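PDB 3HPY: catechol 2,3-dioxygenase from Pseudomonas sp. KL28, which catalyses the iron-dependent extradiol cleavage of catechol rings by dioxygen, within a pathway that degrades long-chain alkylphenols. Local coordinates for the interface of chains A and B. Sequence-based numbering; all coordinates share one arbitrary frame. Chains: chain A/B, Catechol 2,3-dioxygenase.

Contact 1: the interface of chains A and B. Residues chain A 51, 133; chain B 279-281.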
loop_
_atom_site.group_PDB
_atom_site.type_symbol
_atom_site.label_atom_id
_atom_site.label_comp_id
_atom_site.label_asym_id
_atom_site.label_seq_id
_atom_site.Cartn_x
_atom_site.Cartn_y
_atom_site.Cartn_z
ATOM N N ARG A 51 -21.148 -10.372 9.467
ATOM C CA ARG A 51 -21.843 -10.551 10.727
ATOM C C ARG A 51 -22.806 -11.730 10.728
ATOM O O ARG A 51 -23.100 -12.273 11.791
ATOM C CB ARG A 51 -22.587 -9.270 11.092
ATOM C CG ARG A 51 -21.710 -8.031 11.022
ATOM C CD ARG A 51 -22.304 -6.902 11.825
ATOM N NE ARG A 51 -21.417 -5.751 11.892
ATOM C CZ ARG A 51 -21.759 -4.603 12.460
ATOM N NH1 ARG A 51 -22.962 -4.478 13.004
ATOM N NH2 ARG A 51 -20.917 -3.580 12.468
ATOM N N GLU A 133 -18.652 -5.544 20.341
ATOM C CA GLU A 133 -19.521 -4.503 19.797
ATOM C C GLU A 133 -19.255 -3.184 20.526
ATOM O O GLU A 133 -19.781 -2.133 20.148
ATOM C CB GLU A 133 -20.986 -4.906 19.958
ATOM C CG GLU A 133 -21.966 -3.954 19.294
ATOM C CD GLU A 133 -23.406 -4.419 19.421
ATOM O OE1 GLU A 133 -23.881 -4.567 20.567
ATOM O OE2 GLU A 133 -24.061 -4.638 18.376
ATOM N N TYR B 279 -27.718 -4.247 10.336
ATOM C CA TYR B 279 -26.676 -4.352 11.353
ATOM C C TYR B 279 -26.964 -3.494 12.585
ATOM O O TYR B 279 -27.550 -2.417 12.492
ATOM C CB TYR B 279 -25.308 -3.939 10.785
ATOM C CG TYR B 279 -24.654 -4.920 9.824
ATOM C CD1 TYR B 279 -23.430 -4.614 9.225
ATOM C CD2 TYR B 279 -25.247 -6.143 9.513
ATOM C CE1 TYR B 279 -22.813 -5.497 8.342
ATOM C CE2 TYR B 279 -24.634 -7.038 8.626
ATOM C CZ TYR B 279 -23.419 -6.704 8.047
ATOM O OH TYR B 279 -22.811 -7.575 7.180
ATOM N N GLU B 280 -26.545 -3.998 13.741
ATOM C CA GLU B 280 -26.671 -3.293 15.005
ATOM C C GLU B 280 -25.486 -2.352 15.103
ATOM O O GLU B 280 -24.379 -2.706 14.679
ATOM C CB GLU B 280 -26.721 -4.263 16.164
ATOM C CG GLU B 280 -27.915 -5.201 16.134
ATOM C CD GLU B 280 -29.228 -4.451 15.991
ATOM O OE1 GLU B 280 -29.492 -3.549 16.817
ATOM O OE2 GLU B 280 -29.997 -4.761 15.053
ATOM N N PRO B 281 -25.655 -1.160 15.669
ATOM C CA PRO B 281 -24.567 -0.199 15.797
ATOM C C PRO B 281 -23.503 -0.620 16.810
ATOM O O PRO B 281 -23.792 -1.327 17.780
ATOM C CB PRO B 281 -25.281 1.075 16.257
ATOM C CG PRO B 281 -26.533 0.602 16.890
ATOM C CD PRO B 281 -26.944 -0.633 16.142
HETATM O O HOH W 1 -23.239 -10.453 7.118
#
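A:Arg51 reaches from a loop to an extended B:Tyr279-B:Pro281 segment, whose three residues all keep polyproline-like phi and psi values and run directly into strand 282-284. The protein is an extradiol ring-cleavage dioxygenase of the vicinal oxygen chelate superfamily, and the patch belongs to the two-fold interface of chains A and B. Arginine stacking on tyrosine dominates it: A:Arg51 loses 73 Å² of surface to the partner and B:Tyr279 39 Å². With CG anti to its carbonyl carbon (chi1 -51°) and the chain extended from CG to NE, the arginine lies along one face of the ring. Its CD sits over the middle, 3.5 Å from the centroid of B:Tyr279, a CH-pi contact. Further out, the guanidinium turns nearly parallel to the ring, the planes 11° apart, but overlaps its rim, with CZ of A:Arg51 3.6 Å from CD1 of B:Tyr279. The terminal NH1 of A:Arg51 passes the tyrosine CB at 3.3 Å and donates a hydrogen bond of 2.8 Å to the backbone O of B:Glu280. This bond is moderately straight, 148° at the hydrogen, and the acceptor lies close to the guanidinium plane while the donor lies in the carbonyl plane. Stack and bond together therefore restrict rotation of the guanidinium. At the other end of the ring, a water links the backbone N of A:Arg51, at 3.1 Å, to the phenol OH of B:Tyr279; at the CB end the arginine bonds instead to the neighbouring backbone O of B:Glu280. A:Glu133 contributes a looser contact: its extended chain brings the carboxylate OE2 to 3.4 Å from the backbone O of B:Pro281, a pair of acceptors with no evident bond. That OE2 also lies 5.8 Å from OE1 of B:Glu280, where like charges, if both carboxylates are ionised, would be mildly unfavourable.

Contact 2: the interface of chains A and B. Residues chain A 3, 197-199; chain B 3, 198, 276.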
loop_
_atom_site.group_PDB
_atom_site.type_symbol
_atom_site.label_atom_id
_atom_site.label_comp_id
_atom_site.label_asym_id
_atom_site.label_seq_id
_atom_site.Cartn_x
_atom_site.Cartn_y
_atom_site.Cartn_z
ATOM N N MET A 3 -30.680 1.979 1.938
ATOM C CA MET A 3 -30.575 0.641 1.342
ATOM C C MET A 3 -31.872 -0.099 1.587
ATOM O O MET A 3 -32.317 -0.180 2.729
ATOM C CB MET A 3 -29.361 -0.109 1.931
ATOM C CG MET A 3 -28.089 -0.023 1.104
ATOM S SD MET A 3 -28.373 -0.446 -0.631
ATOM C CE MET A 3 -28.867 -2.160 -0.482
ATOM N N SER A 197 -26.958 -1.914 -5.035
ATOM C CA SER A 197 -26.416 -1.036 -3.995
ATOM C C SER A 197 -25.542 0.037 -4.652
ATOM O O SER A 197 -25.878 0.550 -5.712
ATOM C CB SER A 197 -25.551 -1.879 -3.056
ATOM O OG SER A 197 -24.554 -2.569 -3.802
ATOM N N HIS A 198 -24.437 0.420 -4.017
ATOM C CA HIS A 198 -23.552 1.351 -4.701
ATOM C C HIS A 198 -22.213 0.686 -5.024
ATOM O O HIS A 198 -21.210 1.358 -5.280
ATOM C CB HIS A 198 -23.371 2.726 -3.974
ATOM C CG HIS A 198 -22.822 2.664 -2.576
ATOM N ND1 HIS A 198 -23.616 2.749 -1.462
ATOM C CD2 HIS A 198 -21.559 2.563 -2.106
ATOM C CE1 HIS A 198 -22.883 2.681 -0.367
ATOM N NE2 HIS A 198 -21.623 2.565 -0.731
ATOM N N LYS A 199 -22.217 -0.651 -5.022
ATOM C CA LYS A 199 -21.026 -1.423 -5.369
ATOM C C LYS A 199 -20.979 -1.582 -6.892
ATOM O O LYS A 199 -22.023 -1.554 -7.540
ATOM C CB LYS A 199 -21.051 -2.809 -4.714
ATOM C CG LYS A 199 -20.716 -2.775 -3.229
ATOM C CD LYS A 199 -20.443 -4.164 -2.687
ATOM C CE LYS A 199 -21.668 -5.008 -2.752
ATOM N NZ LYS A 199 -21.367 -6.467 -2.954
ATOM N N MET B 3 -30.577 0.967 -3.838
ATOM C CA MET B 3 -30.412 2.242 -3.153
ATOM C C MET B 3 -31.637 3.056 -3.558
ATOM O O MET B 3 -31.928 3.199 -4.747
ATOM C CB MET B 3 -29.154 2.976 -3.623
ATOM C CG MET B 3 -27.918 2.608 -2.973
ATOM S SD MET B 3 -28.054 3.105 -1.259
ATOM C CE MET B 3 -27.786 4.769 -1.132
ATOM N N HIS B 198 -24.559 1.685 2.365
ATOM C CA HIS B 198 -23.777 0.668 3.056
ATOM C C HIS B 198 -22.396 1.224 3.383
ATOM O O HIS B 198 -21.462 0.491 3.652
ATOM C CB HIS B 198 -23.690 -0.675 2.299
ATOM C CG HIS B 198 -23.064 -0.592 0.952
ATOM N ND1 HIS B 198 -23.808 -0.594 -0.207
ATOM C CD2 HIS B 198 -21.767 -0.566 0.571
ATOM C CE1 HIS B 198 -22.998 -0.571 -1.249
ATOM N NE2 HIS B 198 -21.754 -0.562 -0.805
ATOM N N TYR B 276 -24.731 -2.508 6.888
ATOM C CA TYR B 276 -25.950 -2.636 6.149
ATOM C C TYR B 276 -27.098 -2.317 7.128
ATOM O O TYR B 276 -26.919 -2.479 8.330
ATOM C CB TYR B 276 -26.121 -4.040 5.562
ATOM C CG TYR B 276 -25.371 -4.240 4.243
ATOM C CD1 TYR B 276 -26.025 -4.102 3.019
ATOM C CD2 TYR B 276 -24.024 -4.547 4.244
ATOM C CE1 TYR B 276 -25.356 -4.259 1.829
ATOM C CE2 TYR B 276 -23.336 -4.685 3.053
ATOM C CZ TYR B 276 -23.998 -4.541 1.851
ATOM O OH TYR B 276 -23.290 -4.665 0.671
HETATM O O HOH W 2 -21.724 -7.003 -0.006
HETATM O O HOH W 3 -28.949 0.545 -6.047
#
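B:His198, with 80 Å² hidden by the partner, stacks face to face on A:His198, its symmetry mate. The centroids of the two imidazoles are 3.5 Å apart and the planes differ by 6°. The side chains arrive from opposite directions, so that CE1 of each ring lies over the centre of the other. In both chains CG falls between the backbone N and the carbonyl carbon (chi1 59° in A:His198, 60° in B:His198), a position that turns each ring towards the mate. The NE2 atoms of A:His198 and B:His198 come within 3.1 Å, but they face each other across parallel planes; an N-H lying in either ring would not point at the opposite nitrogen, so the short separation is better read as part of the stack than as a clear hydrogen bond. On the face of B:His198 away from A:His198, the phenol OH of B:Tyr276 lies above the rim, and the histidine CB in turn packs over the centre of the tyrosine ring. Chain A closes round the rim: the backbone N of A:Lys199 lies at the edge in the ring plane, whereas CG of A:Lys199, 3.4 Å from NE2 of B:His198, and CB of A:Ser197, 3.4 Å from its CE1, are displaced towards the B:Tyr276 side. Bending at chi3 and chi4, A:Lys199 carries NZ to a water at 3.0 Å, which is also 2.9 Å from OH of B:Tyr276, bridging the chains. A:Met3 and B:Met3 form the second self-paired element, an antiparallel beta bridge whose side chains cross at about a right angle with SD of A:Met3 3.6 Å from SD of B:Met3. A further water connects the backbone N of B:Met3 with the carbonyl O of A:Ser197. By pairing A:His198 with B:His198 and A:Met3 with B:Met3, the site joins two subunits of the homotetramer around their two-fold axis.

Contact 1 and contact 2 share no residue, and the centres of their C-alpha atoms lie about 16 Å apart within one A-B interface. In chain B they are connected by the stretch between strands 265-271 and 282-284, which supplies B:Tyr276 to contact 2 and B:Tyr279 to contact 1. Chain A contributes separate loops to each. Contact 2 pairs residues with their own copies at the two-fold axis, whereas contact 1 lies away from it and recurs with the chains exchanged. Central stacking is thus flanked by two equivalent arginine-tyrosine contacts, an arrangement that may limit rocking of the subunits, though this is inferred.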